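Local coordinates for catechol 2,3-dioxygenase (Pseudomonas sp. KL28, PDB 3HPY) that cleaves the aromatic ring of catechols with dioxygen at an active-site iron, as an extradiol dioxygenase of long-chain alkylphenol degradation, at the interface of chains A and B. Residues are numbered along the deposited sequence; one frame, centred on the assembly and turned at random. Chains: chain A/B, Catechol 2,3-dioxygenase.

Contact 1: the interface of chains A and B. Residues chain A 48-49, 51, 129, 131, 137-138; chain B 252, 273.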
loop_
_atom_site.group_PDB
_atom_site.type_symbol
_atom_site.label_atom_id
_atom_site.label_comp_id
_atom_site.label_asym_id
_atom_site.label_seq_id
_atom_site.Cartn_x
_atom_site.Cartn_y
_atom_site.Cartn_z
ATOM N N TRP A 48 12.627 7.111 -15.779
ATOM C CA TRP A 48 11.922 8.375 -15.983
ATOM C C TRP A 48 12.220 9.455 -14.954
ATOM O O TRP A 48 12.405 10.626 -15.315
ATOM C CB TRP A 48 10.398 8.160 -16.066
ATOM C CG TRP A 48 9.734 7.767 -14.772
ATOM C CD1 TRP A 48 9.507 6.506 -14.323
ATOM C CD2 TRP A 48 9.235 8.651 -13.765
ATOM N NE1 TRP A 48 8.897 6.540 -13.096
ATOM C CE2 TRP A 48 8.719 7.846 -12.726
ATOM C CE3 TRP A 48 9.179 10.047 -13.635
ATOM C CZ2 TRP A 48 8.151 8.390 -11.565
ATOM C CZ3 TRP A 48 8.614 10.591 -12.477
ATOM C CH2 TRP A 48 8.109 9.760 -11.461
ATOM N N ASP A 49 12.287 9.061 -13.683
ATOM C CA ASP A 49 12.511 10.001 -12.589
ATOM C C ASP A 49 13.947 10.497 -12.420
ATOM O O ASP A 49 14.192 11.412 -11.644
ATOM C CB ASP A 49 12.021 9.392 -11.270
ATOM C CG ASP A 49 11.438 10.435 -10.325
ATOM O OD1 ASP A 49 11.305 11.605 -10.744
ATOM O OD2 ASP A 49 11.103 10.084 -9.174
ATOM N N ARG A 51 17.496 12.344 -13.637
ATOM C CA ARG A 51 17.689 13.595 -14.345
ATOM C C ARG A 51 18.764 13.524 -15.420
ATOM O O ARG A 51 18.726 14.305 -16.369
ATOM C CB ARG A 51 18.019 14.705 -13.351
ATOM C CG ARG A 51 17.038 14.777 -12.192
ATOM C CD ARG A 51 17.092 16.126 -11.522
ATOM N NE ARG A 51 16.067 16.272 -10.501
ATOM C CZ ARG A 51 15.975 17.332 -9.710
ATOM N NH1 ARG A 51 16.850 18.321 -9.841
ATOM N NH2 ARG A 51 15.033 17.398 -8.780
ATOM N N ASN A 129 13.494 14.889 -15.782
ATOM C CA ASN A 129 12.684 13.694 -15.555
ATOM C C ASN A 129 11.327 13.812 -16.233
ATOM O O ASN A 129 10.373 13.104 -15.891
ATOM C CB ASN A 129 12.517 13.406 -14.048
ATOM C CG ASN A 129 11.695 14.464 -13.309
ATOM O OD1 ASN A 129 11.333 14.272 -12.144
ATOM N ND2 ASN A 129 11.411 15.577 -13.970
ATOM N N ILE A 131 9.412 16.330 -16.088
ATOM C CA ILE A 131 8.507 17.179 -15.319
ATOM C C ILE A 131 9.081 18.583 -15.202
ATOM O O ILE A 131 10.285 18.755 -15.045
ATOM C CB ILE A 131 8.290 16.628 -13.892
ATOM C CG1 ILE A 131 7.822 15.175 -13.959
ATOM C CG2 ILE A 131 7.254 17.473 -13.152
ATOM C CD1 ILE A 131 7.616 14.543 -12.600
ATOM N N ALA A 137 4.869 18.347 -10.623
ATOM C CA ALA A 137 3.911 17.361 -10.131
ATOM C C ALA A 137 4.748 16.188 -9.598
ATOM O O ALA A 137 5.950 16.113 -9.859
ATOM C CB ALA A 137 3.005 16.893 -11.266
ATOM N N PRO A 138 4.129 15.267 -8.838
ATOM C CA PRO A 138 4.838 14.108 -8.281
ATOM C C PRO A 138 5.226 13.067 -9.328
ATOM O O PRO A 138 6.208 12.344 -9.157
ATOM C CB PRO A 138 3.847 13.565 -7.250
ATOM C CG PRO A 138 2.516 13.897 -7.868
ATOM C CD PRO A 138 2.744 15.319 -8.341
ATOM N N ARG B 252 7.084 15.782 -2.754
ATOM C CA ARG B 252 6.237 14.626 -3.082
ATOM C C ARG B 252 5.937 13.781 -1.841
ATOM O O ARG B 252 5.227 12.775 -1.914
ATOM C CB ARG B 252 6.913 13.727 -4.126
ATOM C CG ARG B 252 7.311 14.413 -5.417
ATOM C CD ARG B 252 7.903 13.402 -6.379
ATOM N NE ARG B 252 8.551 14.041 -7.515
ATOM C CZ ARG B 252 9.218 13.388 -8.462
ATOM N NH1 ARG B 252 9.324 12.062 -8.409
ATOM N NH2 ARG B 252 9.789 14.062 -9.454
ATOM N N TYR B 273 11.446 12.138 -3.633
ATOM C CA TYR B 273 12.420 11.687 -4.607
ATOM C C TYR B 273 13.811 11.626 -3.988
ATOM O O TYR B 273 13.955 11.794 -2.785
ATOM C CB TYR B 273 12.400 12.598 -5.832
ATOM C CG TYR B 273 12.474 14.065 -5.508
ATOM C CD1 TYR B 273 13.697 14.737 -5.492
ATOM C CD2 TYR B 273 11.317 14.795 -5.256
ATOM C CE1 TYR B 273 13.767 16.112 -5.240
ATOM C CE2 TYR B 273 11.372 16.174 -5.000
ATOM C CZ TYR B 273 12.602 16.823 -4.999
ATOM O OH TYR B 273 12.658 18.183 -4.776
HETATM O O HOH W 1 7.914 16.686 -8.111
HETATM O O HOH W 2 10.023 16.589 -10.216
#
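A:Pro138 lies under the aliphatic stem of B:Arg252, with CA of A:Pro138 3.7 Å from CD of B:Arg252, and this small apolar contact is the centre of the patch. CG of B:Arg252 is anti to its own carbonyl carbon (chi1 -56°) and the chain then runs extended, carrying the guanidinium past the proline into chain A. One face of the B:Arg252 guanidinium has the carbonyl O of A:Pro138 over its rim, 3.0 Å from the plane; CB of B:Tyr273 lies toward the rim of the opposite face. The indole of A:Trp48 runs past B:Arg252 in the opposite direction, its plane nearly parallel to the guanidinium, and CD1 of A:Ile131 approaches NH2. At the tip, A:Asp49 meets B:Arg252 head-on with the two planes 15° apart, forming a bidentate salt bridge. NH1 of B:Arg252 reaches OD2 of A:Asp49 at 2.8 Å, tilted from both planes, whereas NH2 reaches the syn lone pair of OD1 at 3.2 Å, only 7° out of the guanidinium plane. The side-chain amide OD1 of A:Asn129 adds a weak bond to NH2. Waters also lie along the edge: water 1 joins NE of B:Arg252 (2.8 Å) to the backbone O of A:Ala137 (2.7 Å), and water 2, bound to water 1, sits 2.7 Å from NH2 and also touches A:Asn129. The carboxylate, the amide and the waters fix the rotation of the guanidinium. Through this arginine the patch joins two subunits of the homotetramer and, with its two-fold twin, should help hold the pair together.

Contact 2: the interface of chains A and B. Residues chain A 137-139; chain B 247, 252, 295.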
loop_
_atom_site.group_PDB
_atom_site.type_symbol
_atom_site.label_atom_id
_atom_site.label_comp_id
_atom_site.label_asym_id
_atom_site.label_seq_id
_atom_site.Cartn_x
_atom_site.Cartn_y
_atom_site.Cartn_z
ATOM N N ALA A 137 4.869 18.347 -10.623
ATOM C CA ALA A 137 3.911 17.361 -10.131
ATOM C C ALA A 137 4.748 16.188 -9.598
ATOM O O ALA A 137 5.950 16.113 -9.859
ATOM C CB ALA A 137 3.005 16.893 -11.266
ATOM N N PRO A 138 4.129 15.267 -8.838
ATOM C CA PRO A 138 4.838 14.108 -8.281
ATOM C C PRO A 138 5.226 13.067 -9.328
ATOM O O PRO A 138 6.208 12.344 -9.157
ATOM C CB PRO A 138 3.847 13.565 -7.250
ATOM C CG PRO A 138 2.516 13.897 -7.868
ATOM C CD PRO A 138 2.744 15.319 -8.341
ATOM N N TRP A 139 4.457 13.011 -10.414
ATOM C CA TRP A 139 4.693 12.071 -11.505
ATOM C C TRP A 139 3.820 12.435 -12.707
ATOM O O TRP A 139 3.041 13.392 -12.655
ATOM C CB TRP A 139 4.369 10.633 -11.069
ATOM C CG TRP A 139 2.983 10.478 -10.490
ATOM C CD1 TRP A 139 2.621 10.651 -9.186
ATOM C CD2 TRP A 139 1.769 10.190 -11.208
ATOM N NE1 TRP A 139 1.258 10.492 -9.046
ATOM C CE2 TRP A 139 0.712 10.210 -10.270
ATOM C CE3 TRP A 139 1.473 9.919 -12.555
ATOM C CZ2 TRP A 139 -0.622 9.971 -10.630
ATOM C CZ3 TRP A 139 0.144 9.680 -12.916
ATOM C CH2 TRP A 139 -0.886 9.710 -11.952
ATOM N N ARG B 247 -0.750 14.324 0.397
ATOM C CA ARG B 247 0.555 14.497 -0.219
ATOM C C ARG B 247 0.899 15.954 -0.191
ATOM O O ARG B 247 0.073 16.812 0.167
ATOM C CB ARG B 247 0.574 13.947 -1.651
ATOM C CG ARG B 247 1.607 14.594 -2.554
ATOM C CD ARG B 247 2.559 13.578 -3.187
ATOM N NE ARG B 247 1.888 12.523 -3.948
ATOM C CZ ARG B 247 2.455 11.366 -4.253
ATOM N NH1 ARG B 247 3.700 11.116 -3.862
ATOM N NH2 ARG B 247 1.776 10.458 -4.947
ATOM N N ARG B 252 7.084 15.782 -2.754
ATOM C CA ARG B 252 6.237 14.626 -3.082
ATOM C C ARG B 252 5.937 13.781 -1.841
ATOM O O ARG B 252 5.227 12.775 -1.914
ATOM C CB ARG B 252 6.913 13.727 -4.126
ATOM C CG ARG B 252 7.311 14.413 -5.417
ATOM C CD ARG B 252 7.903 13.402 -6.379
ATOM N NE ARG B 252 8.551 14.041 -7.515
ATOM C CZ ARG B 252 9.218 13.388 -8.462
ATOM N NH1 ARG B 252 9.324 12.062 -8.409
ATOM N NH2 ARG B 252 9.789 14.062 -9.454
ATOM N N TYR B 295 -0.844 19.002 -2.372
ATOM C CA TYR B 295 -0.954 18.714 -3.766
ATOM C C TYR B 295 -2.384 18.341 -4.134
ATOM O O TYR B 295 -3.006 19.014 -4.959
ATOM C CB TYR B 295 -0.016 17.585 -4.146
ATOM C CG TYR B 295 0.040 17.438 -5.627
ATOM C CD1 TYR B 295 0.666 18.404 -6.406
ATOM C CD2 TYR B 295 -0.581 16.367 -6.264
ATOM C CE1 TYR B 295 0.679 18.312 -7.790
ATOM C CE2 TYR B 295 -0.579 16.261 -7.659
ATOM C CZ TYR B 295 0.054 17.239 -8.414
ATOM O OH TYR B 295 0.078 17.152 -9.789
HETATM O O HOH W 3 7.914 16.686 -8.111
#
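B:Arg247, which packs against A:Pro138 of the other subunit, gives NH1 to the backbone carbonyl O of B:Arg252 at 3.0 Å. The bond is nearly straight, 164° at the hydrogen, and lies on a carbonyl lone pair and close to the guanidinium plane, so the group is fixed at one edge. With CG roughly anti to the backbone N (chi1 154°) and bends at chi2 and chi3, the side chain turns the face of its guanidinium toward the neighbour. CB of A:Pro138 stands over the centre of that face, 3.9 Å from the plane. On another side of the pyrrolidine, CD of A:Pro138 points at the phenol ring of B:Tyr295 in a CH-pi contact, 3.6 Å from the ring centroid. It is displaced toward the hydroxyl end, where CD of A:Pro138 comes within 3.3 Å of CZ of B:Tyr295, and CG of the proline leans over CE2. CG of B:Tyr295 is anti to its backbone N (chi1 -170°), which extends the phenol to the proline and sets its OH beside CB of A:Ala137, 3.3 Å away. A:Pro138 is thus wedged between an aromatic face and a guanidinium face, while the stem of B:Arg252 borders its CA. At the margin the side chain of A:Trp139 crosses that of B:Arg247 at about a right angle, with NE1 4.1 Å from NH2. Direct contact across this patch is mainly apolar. In chain A the contact belongs to the loop just before the 3-10 helix 141-144; in chain B it draws on strand 246-247, the 3-10 turn 250-252 and the C-terminal segment beyond strand 282-284.

The C-alpha centres of contact 1 and contact 2 are about 9 Å apart, and both contain A:Ala137, A:Pro138 and B:Arg252, so they form one continuous patch. Contact 1 is its polar, water-lined half and contact 2 its mainly apolar half. The shared loop of chain A is therefore held on several sides by chain B. B:Arg252 directly follows B:Val250 and B:Thr251, which belong to the 4-methylcatechol pocket, so subunit pairing may also steady that part of the active site. The two-fold symmetry repeats both contacts with the chains exchanged within the homotetramer.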